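L-serine ammonia-lyase (Rhizomucor miehei CAU432, PDB 5C3U) belongs to the pyridoxal-phosphate-dependent enzymes and holds pyridoxal-5'-phosphate in a pocket of its single chain. Local coordinates at residues Ser241-Ser244 with Leu245-Leu249; Ala263-Ala266 with Val267-Ala271; Leu319-Leu322 with Asp323-Lys327. All coordinates share one frame; numbering follows the deposited sequence.

Contact 1: residues Ser241-Ser244 with Leu245-Leu249; sequences SSKS and LELSL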
loop_
_atom_site.group_PDB
_atom_site.type_symbol
_atom_site.label_atom_id
_atom_site.label_comp_id
_atom_site.label_asym_id
_atom_site.label_seq_id
_atom_site.Cartn_x
_atom_site.Cartn_y
_atom_site.Cartn_z
ATOM N N SER A 241 10.364 7.893 2.088
ATOM C CA SER A 241 10.926 8.043 3.436
ATOM C C SER A 241 12.431 7.831 3.413
ATOM O O SER A 241 12.928 6.963 2.692
ATOM C CB SER A 241 10.302 7.053 4.401
ATOM O OG SER A 241 10.743 5.753 4.120
ATOM N N SER A 242 13.153 8.611 4.217
ATOM C CA SER A 242 14.619 8.439 4.333
ATOM C C SER A 242 15.011 7.018 4.780
ATOM O O SER A 242 16.084 6.511 4.426
ATOM C CB SER A 242 15.187 9.474 5.302
ATOM O OG SER A 242 14.706 9.191 6.594
ATOM N N LYS A 243 14.140 6.380 5.565
ATOM C CA LYS A 243 14.368 5.000 5.991
ATOM C C LYS A 243 14.391 4.041 4.803
ATOM O O LYS A 243 15.135 3.072 4.827
ATOM C CB LYS A 243 13.305 4.571 7.017
ATOM C CG LYS A 243 13.383 3.120 7.508
ATOM C CD LYS A 243 14.704 2.767 8.186
ATOM C CE LYS A 243 14.899 3.474 9.510
ATOM N NZ LYS A 243 15.807 2.684 10.394
ATOM N N SER A 244 13.585 4.316 3.770
ATOM C CA SER A 244 13.484 3.424 2.605
ATOM C C SER A 244 14.818 3.337 1.868
ATOM O O SER A 244 15.271 2.247 1.507
ATOM C CB SER A 244 12.398 3.905 1.632
ATOM O OG SER A 244 11.128 3.822 2.257
ATOM N N LEU A 245 15.413 4.500 1.651
ATOM C CA LEU A 245 16.717 4.619 0.986
ATOM C C LEU A 245 17.814 3.935 1.797
ATOM O O LEU A 245 18.666 3.223 1.246
ATOM C CB LEU A 245 17.030 6.102 0.758
ATOM C CG LEU A 245 18.182 6.483 -0.195
ATOM C CD1 LEU A 245 17.922 5.981 -1.607
ATOM C CD2 LEU A 245 18.394 7.990 -0.212
ATOM N N GLU A 246 17.786 4.148 3.110
ATOM C CA GLU A 246 18.717 3.519 4.041
ATOM C C GLU A 246 18.631 1.987 4.003
ATOM O O GLU A 246 19.652 1.305 3.875
ATOM C CB GLU A 246 18.467 4.071 5.457
ATOM C CG GLU A 246 19.086 3.295 6.609
ATOM C CD GLU A 246 18.998 4.041 7.935
ATOM O OE1 GLU A 246 17.987 4.744 8.181
ATOM O OE2 GLU A 246 19.948 3.919 8.740
ATOM N N LEU A 247 17.415 1.443 4.100
ATOM C CA LEU A 247 17.219 -0.012 4.036
ATOM C C LEU A 247 17.594 -0.581 2.665
ATOM O O LEU A 247 18.035 -1.726 2.562
ATOM C CB LEU A 247 15.764 -0.393 4.381
ATOM C CG LEU A 247 15.318 -0.123 5.819
ATOM C CD1 LEU A 247 13.802 -0.214 5.954
ATOM C CD2 LEU A 247 15.991 -1.058 6.812
ATOM N N SER A 248 17.430 0.218 1.619
ATOM C CA SER A 248 17.725 -0.233 0.259
ATOM C C SER A 248 19.221 -0.510 0.062
ATOM O O SER A 248 19.590 -1.276 -0.821
ATOM C CB SER A 248 17.198 0.755 -0.794
ATOM O OG SER A 248 18.089 1.840 -1.030
ATOM N N LEU A 249 20.065 0.089 0.901
ATOM C CA LEU A 249 21.519 -0.148 0.838
ATOM C C LEU A 249 21.938 -1.472 1.492
ATOM O O LEU A 249 22.972 -2.032 1.141
ATOM C CB LEU A 249 22.312 1.003 1.475
ATOM C CG LEU A 249 22.130 2.465 1.041
ATOM C CD1 LEU A 249 22.871 3.385 2.003
ATOM C CD2 LEU A 249 22.567 2.711 -0.400
HETATM O O HOH W 1 16.433 7.240 8.187
#

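Contact 2: residues Ala263-Ala266 with Val267-Ala271; sequences AADA and VRLFA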
loop_
_atom_site.group_PDB
_atom_site.type_symbol
_atom_site.label_atom_id
_atom_site.label_comp_id
_atom_site.label_asym_id
_atom_site.label_seq_id
_atom_site.Cartn_x
_atom_site.Cartn_y
_atom_site.Cartn_z
ATOM N N ALA A 263 -0.659 -1.039 -15.217
ATOM C CA ALA A 263 -1.356 -1.136 -13.934
ATOM C C ALA A 263 -2.857 -1.293 -14.165
ATOM O O ALA A 263 -3.507 -2.077 -13.480
ATOM C CB ALA A 263 -1.064 0.090 -13.061
ATOM N N ALA A 264 -3.395 -0.561 -15.134
ATOM C CA ALA A 264 -4.835 -0.606 -15.406
ATOM C C ALA A 264 -5.231 -1.982 -15.957
ATOM O O ALA A 264 -6.292 -2.558 -15.621
ATOM C CB ALA A 264 -5.213 0.475 -16.402
ATOM N N ASP A 265 -4.399 -2.505 -16.834
ATOM C CA ASP A 265 -4.682 -3.811 -17.409
ATOM C C ASP A 265 -4.658 -4.872 -16.306
ATOM O O ASP A 265 -5.470 -5.809 -16.314
ATOM C CB ASP A 265 -3.691 -4.152 -18.519
ATOM C CG ASP A 265 -4.207 -5.249 -19.427
ATOM O OD1 ASP A 265 -5.386 -5.186 -19.848
ATOM O OD2 ASP A 265 -3.449 -6.182 -19.709
ATOM N N ALA A 266 -3.765 -4.711 -15.337
ATOM C CA ALA A 266 -3.688 -5.698 -14.257
ATOM C C ALA A 266 -4.946 -5.654 -13.383
ATOM O O ALA A 266 -5.401 -6.694 -12.922
ATOM C CB ALA A 266 -2.448 -5.484 -13.402
ATOM N N VAL A 267 -5.464 -4.458 -13.130
ATOM C CA VAL A 267 -6.714 -4.331 -12.357
ATOM C C VAL A 267 -7.835 -5.065 -13.097
ATOM O O VAL A 267 -8.668 -5.754 -12.474
ATOM C CB VAL A 267 -7.096 -2.848 -12.124
ATOM C CG1 VAL A 267 -8.522 -2.725 -11.542
ATOM C CG2 VAL A 267 -6.080 -2.199 -11.191
ATOM N N ARG A 268 -7.885 -4.888 -14.417
ATOM C CA ARG A 268 -8.951 -5.510 -15.211
ATOM C C ARG A 268 -8.797 -7.026 -15.148
ATOM O O ARG A 268 -9.772 -7.737 -14.917
ATOM C CB ARG A 268 -8.877 -5.044 -16.641
ATOM C CG ARG A 268 -9.856 -5.762 -17.559
ATOM C CD ARG A 268 -9.655 -5.342 -19.000
ATOM N NE ARG A 268 -8.409 -5.863 -19.560
ATOM C CZ ARG A 268 -8.281 -7.078 -20.096
ATOM N NH1 ARG A 268 -9.312 -7.915 -20.126
ATOM N NH2 ARG A 268 -7.120 -7.465 -20.587
ATOM N N LEU A 269 -7.573 -7.504 -15.337
ATOM C CA LEU A 269 -7.301 -8.967 -15.349
ATOM C C LEU A 269 -7.551 -9.611 -14.001
ATOM O O LEU A 269 -8.113 -10.709 -13.945
ATOM C CB LEU A 269 -5.864 -9.239 -15.815
ATOM C CG LEU A 269 -5.737 -9.011 -17.331
ATOM C CD1 LEU A 269 -4.241 -9.040 -17.684
ATOM C CD2 LEU A 269 -6.495 -10.040 -18.146
ATOM N N PHE A 270 -7.155 -8.928 -12.923
ATOM C CA PHE A 270 -7.431 -9.416 -11.580
ATOM C C PHE A 270 -8.938 -9.473 -11.274
ATOM O O PHE A 270 -9.406 -10.398 -10.601
ATOM C CB PHE A 270 -6.745 -8.531 -10.556
ATOM C CG PHE A 270 -6.559 -9.193 -9.222
ATOM C CD1 PHE A 270 -5.763 -10.341 -9.099
ATOM C CD2 PHE A 270 -7.190 -8.698 -8.103
ATOM C CE1 PHE A 270 -5.586 -10.943 -7.860
ATOM C CE2 PHE A 270 -7.011 -9.299 -6.863
ATOM C CZ PHE A 270 -6.209 -10.408 -6.741
ATOM N N ALA A 271 -9.689 -8.491 -11.757
ATOM C CA ALA A 271 -11.158 -8.512 -11.563
ATOM C C ALA A 271 -11.758 -9.726 -12.301
ATOM O O ALA A 271 -12.629 -10.409 -11.784
ATOM C CB ALA A 271 -11.774 -7.213 -12.069
#

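Contact 3: residues Leu319-Leu322 with Asp323-Lys327; sequences LAHL and DEYRK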
loop_
_atom_site.group_PDB
_atom_site.type_symbol
_atom_site.label_atom_id
_atom_site.label_comp_id
_atom_site.label_asym_id
_atom_site.label_seq_id
_atom_site.Cartn_x
_atom_site.Cartn_y
_atom_site.Cartn_z
ATOM N N LEU A 319 -16.624 0.610 -10.425
ATOM C CA LEU A 319 -17.014 0.198 -11.766
ATOM C C LEU A 319 -16.750 1.316 -12.773
ATOM O O LEU A 319 -16.345 1.050 -13.907
ATOM C CB LEU A 319 -18.492 -0.250 -11.756
ATOM C CG LEU A 319 -18.688 -1.515 -10.901
ATOM C CD1 LEU A 319 -20.152 -1.975 -10.840
ATOM C CD2 LEU A 319 -17.775 -2.663 -11.324
ATOM N N ALA A 320 -16.916 2.573 -12.360
ATOM C CA ALA A 320 -16.640 3.656 -13.291
ATOM C C ALA A 320 -15.129 3.766 -13.569
ATOM O O ALA A 320 -14.750 4.139 -14.677
ATOM C CB ALA A 320 -17.214 4.976 -12.807
ATOM N N HIS A 321 -14.283 3.402 -12.598
ATOM C CA HIS A 321 -12.818 3.379 -12.861
ATOM C C HIS A 321 -12.535 2.372 -13.937
ATOM O O HIS A 321 -11.767 2.641 -14.865
ATOM C CB HIS A 321 -11.988 2.980 -11.645
ATOM C CG HIS A 321 -11.852 4.040 -10.596
ATOM N ND1 HIS A 321 -12.894 4.457 -9.845
ATOM C CD2 HIS A 321 -10.728 4.722 -10.134
ATOM C CE1 HIS A 321 -12.455 5.383 -8.960
ATOM N NE2 HIS A 321 -11.126 5.540 -9.146
ATOM N N LEU A 322 -13.138 1.195 -13.805
ATOM C CA LEU A 322 -12.922 0.106 -14.752
ATOM C C LEU A 322 -13.439 0.445 -16.151
ATOM O O LEU A 322 -12.816 0.080 -17.144
ATOM C CB LEU A 322 -13.529 -1.200 -14.243
ATOM C CG LEU A 322 -12.618 -1.943 -13.269
ATOM C CD1 LEU A 322 -13.465 -2.843 -12.394
ATOM C CD2 LEU A 322 -11.542 -2.733 -14.006
ATOM N N ASP A 323 -14.554 1.169 -16.223
ATOM C CA ASP A 323 -15.025 1.705 -17.508
ATOM C C ASP A 323 -13.941 2.590 -18.145
ATOM O O ASP A 323 -13.603 2.453 -19.342
ATOM C CB ASP A 323 -16.290 2.530 -17.290
ATOM C CG ASP A 323 -17.512 1.677 -16.962
ATOM O OD1 ASP A 323 -17.483 0.441 -17.213
ATOM O OD2 ASP A 323 -18.515 2.250 -16.447
ATOM N N GLU A 324 -13.424 3.518 -17.341
ATOM C CA GLU A 324 -12.428 4.473 -17.786
ATOM C C GLU A 324 -11.130 3.807 -18.211
ATOM O O GLU A 324 -10.561 4.154 -19.259
ATOM C CB GLU A 324 -12.170 5.523 -16.703
ATOM C CG GLU A 324 -13.316 6.505 -16.545
ATOM C CD GLU A 324 -13.668 7.170 -17.862
ATOM O OE1 GLU A 324 -12.802 7.873 -18.418
ATOM O OE2 GLU A 324 -14.800 6.974 -18.350
ATOM N N TYR A 325 -10.682 2.839 -17.416
ATOM C CA TYR A 325 -9.425 2.136 -17.696
ATOM C C TYR A 325 -9.518 1.410 -19.027
ATOM O O TYR A 325 -8.600 1.501 -19.845
ATOM C CB TYR A 325 -9.059 1.140 -16.587
ATOM C CG TYR A 325 -8.693 1.774 -15.262
ATOM C CD1 TYR A 325 -8.502 3.145 -15.149
ATOM C CD2 TYR A 325 -8.519 0.984 -14.125
ATOM C CE1 TYR A 325 -8.178 3.728 -13.933
ATOM C CE2 TYR A 325 -8.166 1.551 -12.908
ATOM C CZ TYR A 325 -8.002 2.909 -12.816
ATOM O OH TYR A 325 -7.663 3.470 -11.601
ATOM N N ARG A 326 -10.626 0.706 -19.239
ATOM C CA ARG A 326 -10.843 -0.043 -20.477
ATOM C C ARG A 326 -10.819 0.890 -21.701
ATOM O O ARG A 326 -10.094 0.612 -22.665
ATOM C CB ARG A 326 -12.119 -0.889 -20.395
ATOM C CG ARG A 326 -11.962 -2.133 -19.514
ATOM C CD ARG A 326 -13.207 -3.002 -19.422
ATOM N NE ARG A 326 -14.376 -2.235 -19.015
ATOM C CZ ARG A 326 -15.609 -2.722 -18.936
ATOM N NH1 ARG A 326 -16.612 -1.927 -18.567
ATOM N NH2 ARG A 326 -15.852 -3.992 -19.237
ATOM N N LYS A 327 -11.562 1.999 -21.645
ATOM C CA LYS A 327 -11.581 3.005 -22.733
ATOM C C LYS A 327 -10.220 3.605 -23.059
ATOM O O LYS A 327 -9.919 3.851 -24.229
ATOM C CB LYS A 327 -12.474 4.192 -22.377
ATOM C CG LYS A 327 -13.967 3.948 -22.388
ATOM C CD LYS A 327 -14.664 5.206 -22.889
ATOM C CE LYS A 327 -16.007 5.445 -22.210
ATOM N NZ LYS A 327 -15.847 5.816 -20.772
#

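Contact 1: residues Ser241-Ser244 with Leu245-Leu249
Lys243 lays the middle of its side chain across Leu247, one helical turn further on, with CG of Lys243 3.7 Å from CD1 of Leu247 and CD of the lysine resting against CG of the leucine. The lysine chain leaves with CG anti to the backbone N (chi1 177°) and then bends twice, at chi2 and chi3, and these bends bring the ammonium end round to Glu246. There NZ of Lys243 stands 3.7 Å from OE1 of Glu246, a long salt bridge, with CE at much the same range, so the attraction is probably mainly electrostatic and weak. The same OE1 has a second partner: a water that donates to it at 2.9 Å and also bonds to OG of Ser242, tying the exposed side of the first turn together. The helical backbone bonds here are Glu246 N to Ser242 O, Leu247 N to Lys243 O and Ser248 N to Ser244 O. The last of these is more bent, and OG of Ser248 folds back onto the turn, donating to O of Leu245 at 2.7 Å.

The buried side is polar as well. OG of Ser241 donates to OG of Ser244 at 2.7 Å, and both hydroxyls are also hydrogen-bonded to the side-chain amide of Asn186 in helix 183-194, which satisfies them away from solvent. Lys243 and Leu247 pack on that same helix, while Ser244 and Ser248 touch Phe213. The side chain of Ser244 is about 7 Å from the bound pyridoxal-5'-phosphate, and Ser241 occupies the N-cap position of the short helix 242-250, beside the cofactor pocket.

Contact 2: residues Ala263-Ala266 with Val267-Ala271
NE and NH2 of Arg268 both donate to one oxygen, OD1 of Asp265: NE of Arg268 reaches OD1 of Asp265 at 3.1 Å and NH2 of Arg268 reaches the same OD1 at 3.0 Å. NE meets this oxygen nearly along its C-O axis and NH2 comes from the syn side, both from the same face of the carboxylate. Because both donors share OD1, the salt bridge is not a fork onto the two carboxylate oxygens. OD1 lies in the guanidinium plane, at its edge, and the planes of the two flat groups are 35° apart. The arginine chain runs extended to CG and CD and bends at chi3 (71°), which turns NE back toward the aspartate.

This is an i to i+3 ion pair on the partly exposed side of helix 260-274, where Asp265 and Arg268 both touch Met330, the last modelled residue. Regular backbone bonds run beneath it, from Val267 N to Ala263 O through Phe270 N to Ala266 O.

Leu269 packs beside the pair. Its CD1 lies 3.6 Å from OD2 of Asp265, and its CG sits 3.8 Å above one guanidinium face of Arg268, displaced from the centre of the group. Further round, CG2 of Val267 packs 3.4 Å from O of Ala263, and Ala266 and Phe270 turn to helix 280-290, Phe270 also meeting Leu40 and Met42 of strand 37-42.

Contact 3: residues Leu319-Leu322 with Asp323-Lys327
His321 and Tyr325 run alongside each other, one turn apart, and make the aromatic part of the contact. The tyrosine hydroxyl comes to the edge of the imidazole, in its plane, with OH of Tyr325 3.6 Å from CD2 of His321. At the other end of the phenol, the backbone O of His321 sits over one ring face, away from the ring centre and 3.2 Å from CG of Tyr325. Having CG of Tyr325 anti to its carbonyl carbon (chi1 -68°) lays the ring back over the preceding turn. The same carbonyl accepts the backbone N of Tyr325 at 2.8 Å. ND1 of His321 is hydrogen-bonded to Ser318 OG, which is consistent with a fixed ring rotation.

The charged groups pair within 323-327, each i to i+3. NH1 of Arg326 donates to OD1 of Asp323 at 2.9 Å, close to the guanidinium plane and almost in line with the C-O bond, while NE of Arg326 makes a weak bond of 3.4 Å to O of Leu322. That carbonyl also takes the backbone N of Arg326. A second ion pair joins NZ of Lys327 to OE2 of Glu324 at 2.9 Å.

In the apolar packing, Leu322 and Tyr325 lie against helix 260-274, and Arg326 also packs on Arg268 of that helix. The Glu324-Lys327 pair is on the exposed side of helix 319-329, where solvent probably moderates its strength.

In the fold
From the N terminus, the three contacts follow one another in series, none nesting in or crossing another, and each closes only a turn of a single helix. Contact 1 comes first, at the start of helix 242-250, which leads into the edge strand 253-258 of the six-stranded mixed sheet. Contact 2 lies in helix 260-274 just after that strand, about 30 Å away between centres and on the opposite side of the chain's centre. Contact 3, in helix 319-329, packs directly against contact 2: Ala264 meets Tyr325, Val267 meets Leu322, and Arg268 meets Arg326. Helix 260-274 is thereby joined to the last helix of the modelled chain.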